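Local coordinates for transcriptional regulator (PDB 2WUI), which probably binds DNA as MexZ, a TetR-family transcriptional repressor linked to antibiotic resistance in Pseudomonas aeruginosa, at residues A[27-32]-A[54-59]; A[161-166]-A[194-199]. One frame throughout, in Å; residues are numbered along the deposited sequence.

Contact 1 (A[27-32]-A[54-59])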
loop_
_atom_site.group_PDB
_atom_site.type_symbol
_atom_site.label_atom_id
_atom_site.label_comp_id
_atom_site.label_asym_id
_atom_site.label_seq_id
_atom_site.Cartn_x
_atom_site.Cartn_y
_atom_site.Cartn_z
ATOM N N LYS A 27 -3.844 -8.854 -20.825
ATOM C CA LYS A 27 -2.579 -9.530 -20.500
ATOM C C LYS A 27 -1.444 -8.548 -20.201
ATOM O O LYS A 27 -1.408 -7.450 -20.762
ATOM C CB LYS A 27 -2.143 -10.434 -21.647
ATOM C CG LYS A 27 -2.823 -11.782 -21.655
ATOM C CD LYS A 27 -4.050 -11.811 -22.561
ATOM C CE LYS A 27 -4.828 -13.102 -22.324
ATOM N NZ LYS A 27 -5.082 -13.345 -20.866
ATOM N N GLY A 28 -0.509 -8.949 -19.339
ATOM C CA GLY A 28 0.637 -8.115 -18.998
ATOM C C GLY A 28 1.363 -7.517 -20.199
ATOM O O GLY A 28 1.063 -7.857 -21.343
ATOM N N VAL A 29 2.324 -6.633 -19.946
ATOM C CA VAL A 29 3.065 -5.988 -21.027
ATOM C C VAL A 29 4.149 -6.893 -21.605
ATOM O O VAL A 29 4.475 -6.798 -22.791
ATOM C CB VAL A 29 3.679 -4.634 -20.598
ATOM C CG1 VAL A 29 3.889 -4.582 -19.099
ATOM C CG2 VAL A 29 4.982 -4.368 -21.343
ATOM N N GLY A 30 4.703 -7.769 -20.769
ATOM C CA GLY A 30 5.712 -8.709 -21.220
ATOM C C GLY A 30 5.145 -9.780 -22.139
ATOM O O GLY A 30 5.807 -10.238 -23.082
ATOM N N THR A 31 3.909 -10.183 -21.870
ATOM C CA THR A 31 3.277 -11.258 -22.638
ATOM C C THR A 31 2.505 -10.756 -23.860
ATOM O O THR A 31 2.251 -11.506 -24.792
ATOM C CB THR A 31 2.339 -12.112 -21.754
ATOM O OG1 THR A 31 2.969 -12.378 -20.489
ATOM C CG2 THR A 31 1.989 -13.422 -22.456
ATOM N N THR A 32 2.122 -9.488 -23.854
ATOM C CA THR A 32 1.454 -8.914 -25.018
ATOM C C THR A 32 2.439 -8.670 -26.173
ATOM O O THR A 32 3.587 -8.293 -25.954
ATOM C CB THR A 32 0.714 -7.603 -24.662
ATOM O OG1 THR A 32 0.495 -6.835 -25.848
ATOM C CG2 THR A 32 1.541 -6.775 -23.714
ATOM N N ASN A 54 8.503 -0.494 -31.545
ATOM C CA ASN A 54 8.369 -1.613 -30.617
ATOM C C ASN A 54 7.038 -1.524 -29.877
ATOM O O ASN A 54 6.424 -0.458 -29.811
ATOM C CB ASN A 54 9.505 -1.586 -29.584
ATOM C CG ASN A 54 10.740 -0.846 -30.081
ATOM O OD1 ASN A 54 11.387 -0.113 -29.328
ATOM N ND2 ASN A 54 11.074 -1.033 -31.353
ATOM N N LYS A 55 6.589 -2.634 -29.308
ATOM C CA LYS A 55 5.460 -2.564 -28.399
ATOM C C LYS A 55 5.859 -1.661 -27.234
ATOM O O LYS A 55 5.046 -0.892 -26.729
ATOM C CB LYS A 55 5.091 -3.943 -27.862
ATOM C CG LYS A 55 6.041 -4.446 -26.777
ATOM C CD LYS A 55 5.392 -5.522 -25.927
ATOM C CE LYS A 55 6.436 -6.327 -25.181
ATOM N NZ LYS A 55 5.928 -7.689 -24.864
ATOM N N ILE A 56 7.110 -1.758 -26.800
ATOM C CA ILE A 56 7.560 -0.922 -25.703
ATOM C C ILE A 56 7.322 0.522 -26.081
ATOM O O ILE A 56 6.887 1.329 -25.259
ATOM C CB ILE A 56 9.055 -1.118 -25.397
ATOM C CG1 ILE A 56 9.268 -2.417 -24.631
ATOM C CG2 ILE A 56 9.576 0.030 -24.547
ATOM C CD1 ILE A 56 8.530 -2.449 -23.311
ATOM N N GLU A 57 7.614 0.842 -27.336
ATOM C CA GLU A 57 7.403 2.194 -27.827
ATOM C C GLU A 57 5.924 2.568 -27.745
ATOM O O GLU A 57 5.555 3.599 -27.197
ATOM C CB GLU A 57 7.909 2.326 -29.264
ATOM C CG GLU A 57 8.137 3.760 -29.680
ATOM C CD GLU A 57 9.024 4.496 -28.692
ATOM O OE1 GLU A 57 10.003 3.877 -28.205
ATOM O OE2 GLU A 57 8.743 5.688 -28.403
ATOM N N VAL A 58 5.071 1.715 -28.287
ATOM C CA VAL A 58 3.649 1.982 -28.261
ATOM C C VAL A 58 3.262 2.258 -26.824
ATOM O O VAL A 58 2.320 2.989 -26.545
ATOM C CB VAL A 58 2.837 0.770 -28.775
ATOM C CG1 VAL A 58 2.301 -0.038 -27.610
ATOM C CG2 VAL A 58 1.692 1.224 -29.651
ATOM N N CYS A 59 4.002 1.668 -25.901
ATOM C CA CYS A 59 3.583 1.684 -24.513
ATOM C C CYS A 59 3.910 2.984 -23.798
ATOM O O CYS A 59 3.075 3.551 -23.081
ATOM C CB CYS A 59 4.220 0.539 -23.762
ATOM S SG CYS A 59 3.369 0.324 -22.235
#
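K55, in the first turn of helix 55-67, reaches into the bend formed by V29, G30 and T32 and carries most of this contact. Its CB leaves the helix toward the 27-32 segment. CG sits between the backbone N and the carbonyl carbon (chi1 76°), and beyond it the chain runs extended, carrying the amino group across to the loop. CB and CG meet nothing closely there; the approach begins at CD, which passes 3.3 Å from T32 O. CE then lies beside the other main acceptor, 3.1 Å from V29 O. At the tip, NZ donates two hydrogen bonds, 2.7 Å to V29 O and 2.7 Å to T32 O. It meets the V29 carbonyl in its plane at a C=O...N angle of 149°, whereas the T32 carbonyl points almost straight at it, at 166°. A third, weak bond runs from NZ to G30 O at 3.1 Å. The ammonium group is thus held by two backbone oxygens, with a weak third, all from one short bend whose residues 29-31 have helix-like torsions; its charge probably helps offset the converging negative ends of these carbonyls. Apolar contact is slight: V29 CG2 and I56 CD1 come no nearer than 4.5 Å. Behind the bend, V29 rests on F24, and T32 on V23, F24 and L37, so the loop is seated on helices 11-26 and 34-41. I56 packs instead on L122 of helix 120-146. The fold is the N-terminal helical DNA-binding domain of TetR-family regulators; here K55 ties the start of helix 55-67 to the loop that precedes the predicted helix-turn-helix.

Contact 2 (A[161-166]-A[194-199])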
loop_
_atom_site.group_PDB
_atom_site.type_symbol
_atom_site.label_atom_id
_atom_site.label_comp_id
_atom_site.label_asym_id
_atom_site.label_seq_id
_atom_site.Cartn_x
_atom_site.Cartn_y
_atom_site.Cartn_z
ATOM N N ILE A 161 6.380 12.622 4.586
ATOM C CA ILE A 161 6.268 11.188 4.818
ATOM C C ILE A 161 4.894 10.918 5.434
ATOM O O ILE A 161 4.229 9.947 5.075
ATOM C CB ILE A 161 7.400 10.632 5.705
ATOM C CG1 ILE A 161 8.742 10.711 4.977
ATOM C CG2 ILE A 161 7.121 9.195 6.069
ATOM C CD1 ILE A 161 9.911 10.260 5.813
ATOM N N TYR A 162 4.448 11.809 6.312
ATOM C CA TYR A 162 3.139 11.660 6.936
ATOM C C TYR A 162 2.014 11.758 5.905
ATOM O O TYR A 162 1.229 10.831 5.757
ATOM C CB TYR A 162 2.960 12.696 8.056
ATOM C CG TYR A 162 1.671 12.558 8.844
ATOM C CD1 TYR A 162 0.611 13.415 8.629
ATOM C CD2 TYR A 162 1.527 11.581 9.818
ATOM C CE1 TYR A 162 -0.575 13.301 9.354
ATOM C CE2 TYR A 162 0.348 11.462 10.551
ATOM C CZ TYR A 162 -0.703 12.328 10.308
ATOM O OH TYR A 162 -1.890 12.234 11.009
ATOM N N LEU A 163 1.932 12.872 5.187
ATOM C CA LEU A 163 0.895 13.032 4.159
ATOM C C LEU A 163 0.950 11.930 3.088
ATOM O O LEU A 163 -0.056 11.285 2.773
ATOM C CB LEU A 163 1.000 14.418 3.510
ATOM C CG LEU A 163 -0.122 15.429 3.784
ATOM C CD1 LEU A 163 -1.003 14.932 4.909
ATOM C CD2 LEU A 163 0.445 16.829 4.100
ATOM N N GLN A 164 2.140 11.730 2.533
ATOM C CA GLN A 164 2.361 10.743 1.496
ATOM C C GLN A 164 1.915 9.354 1.980
ATOM O O GLN A 164 1.206 8.652 1.261
ATOM C CB GLN A 164 3.832 10.744 1.105
ATOM C CG GLN A 164 4.049 11.023 -0.356
ATOM C CD GLN A 164 3.163 10.159 -1.194
ATOM O OE1 GLN A 164 2.308 10.656 -1.955
ATOM N NE2 GLN A 164 3.328 8.838 -1.043
ATOM N N SER A 165 2.282 8.963 3.203
ATOM C CA SER A 165 1.734 7.724 3.771
ATOM C C SER A 165 0.215 7.739 3.785
ATOM O O SER A 165 -0.427 6.817 3.300
ATOM C CB SER A 165 2.239 7.476 5.195
ATOM O OG SER A 165 3.594 7.060 5.194
ATOM N N LEU A 166 -0.366 8.788 4.350
ATOM C CA LEU A 166 -1.808 8.797 4.555
ATOM C C LEU A 166 -2.505 8.571 3.221
ATOM O O LEU A 166 -3.394 7.735 3.112
ATOM C CB LEU A 166 -2.270 10.108 5.215
ATOM C CG LEU A 166 -3.682 10.197 5.819
ATOM C CD1 LEU A 166 -3.985 11.574 6.429
ATOM C CD2 LEU A 166 -4.720 9.885 4.770
ATOM N N ALA A 194 -8.061 16.402 8.035
ATOM C CA ALA A 194 -7.604 15.989 9.360
ATOM C C ALA A 194 -6.121 15.630 9.340
ATOM O O ALA A 194 -5.438 15.688 10.353
ATOM C CB ALA A 194 -8.427 14.816 9.862
ATOM N N GLY A 195 -5.618 15.252 8.180
ATOM C CA GLY A 195 -4.209 14.938 8.076
ATOM C C GLY A 195 -3.450 16.241 8.110
ATOM O O GLY A 195 -2.411 16.353 8.766
ATOM N N LEU A 196 -3.985 17.234 7.405
ATOM C CA LEU A 196 -3.358 18.545 7.315
ATOM C C LEU A 196 -3.367 19.297 8.654
ATOM O O LEU A 196 -2.419 20.016 8.983
ATOM C CB LEU A 196 -4.046 19.350 6.231
ATOM C CG LEU A 196 -3.894 18.651 4.884
ATOM C CD1 LEU A 196 -4.971 19.078 3.907
ATOM C CD2 LEU A 196 -2.502 18.939 4.323
ATOM N N ASP A 197 -4.419 19.128 9.444
ATOM C CA ASP A 197 -4.422 19.747 10.766
ATOM C C ASP A 197 -3.226 19.260 11.560
ATOM O O ASP A 197 -2.545 20.054 12.211
ATOM C CB ASP A 197 -5.705 19.435 11.544
ATOM C CG ASP A 197 -6.883 20.291 11.098
ATOM O OD1 ASP A 197 -7.115 20.390 9.870
ATOM O OD2 ASP A 197 -7.577 20.864 11.977
ATOM N N SER A 198 -2.955 17.959 11.516
ATOM C CA SER A 198 -1.951 17.435 12.419
ATOM C C SER A 198 -0.623 18.093 12.103
ATOM O O SER A 198 0.158 18.341 13.004
ATOM C CB SER A 198 -1.858 15.924 12.362
ATOM O OG SER A 198 -1.112 15.550 11.224
ATOM N N LEU A 199 -0.373 18.427 10.843
ATOM C CA LEU A 199 0.854 19.170 10.556
ATOM C C LEU A 199 0.787 20.471 11.323
ATOM O O LEU A 199 1.768 20.898 11.931
ATOM C CB LEU A 199 1.053 19.476 9.065
ATOM C CG LEU A 199 1.037 18.369 8.006
ATOM C CD1 LEU A 199 1.966 18.762 6.876
ATOM C CD2 LEU A 199 1.437 17.019 8.566
#
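Y162, L163 and L166 face G195, L196, S198 and L199 where helices 156-174 and 185-201 run antiparallel (167°), the pairing that, doubled by the second subunit, makes the four-helix dimer interface of TetR-family regulators. The local axes pass 10.3 Å apart, and the shallow point of the 194-199 surface is G195, which has no side chain to raise it. Its bare CA accepts the tip of L166, whose CD1 rests 3.8 Å from G195 CA. L166 also packs on Y162 of the second subunit. One turn earlier, Y162 holds its CG anti to the backbone N (chi1 -176°), on the side of helix 185-201, and its ring lies against G195 and S198. Its CE1 edge faces G195 O near the ring plane at 3.6 Å, while S198 OG lies obliquely to the ring. The L199 and Y162 side chains pass alongside, pointing opposite ways, which brings L199 CD2 to 3.7 Å from Y162 CD1. The phenol oxygen finds its strongest partner beyond this helix pair, in a hydrogen bond to the Y162 hydroxyl of the second subunit. L163 is the bump on the other flank. Its CD2 touches two leucines one turn apart, 3.6 Å from L196 CD2 and 3.7 Å from L199 CD1, with its side chain roughly at a right angle to that of L196. L85 of helix 81-97 packs on both L163 and L196, closing this flank. The hydroxyl of S198 is turned back on its own helix: OG donates to G195 O at 2.9 Å, the donor tilted 21° from the carbonyl plane.

In the fold
From the N terminus, helix 11-26 leads into the 27-32 bend, and contact 1 closes the loop that runs through helices 34-41 and 45-51, including the predicted helix-turn-helix, before returning at the start of helix 55-67. The chain then builds the larger helical domain through helices 81-97, 101-110 and 120-146. Contact 2 follows in series, closing a hairpin of helices 156-174 and 185-201 across the connection between them. The two closures neither nest nor cross. Their centres are about 37 Å apart, on opposite sides of the chain's centre: contact 1 ties together the probable DNA-binding end, contact 2 the part that meets the second subunit.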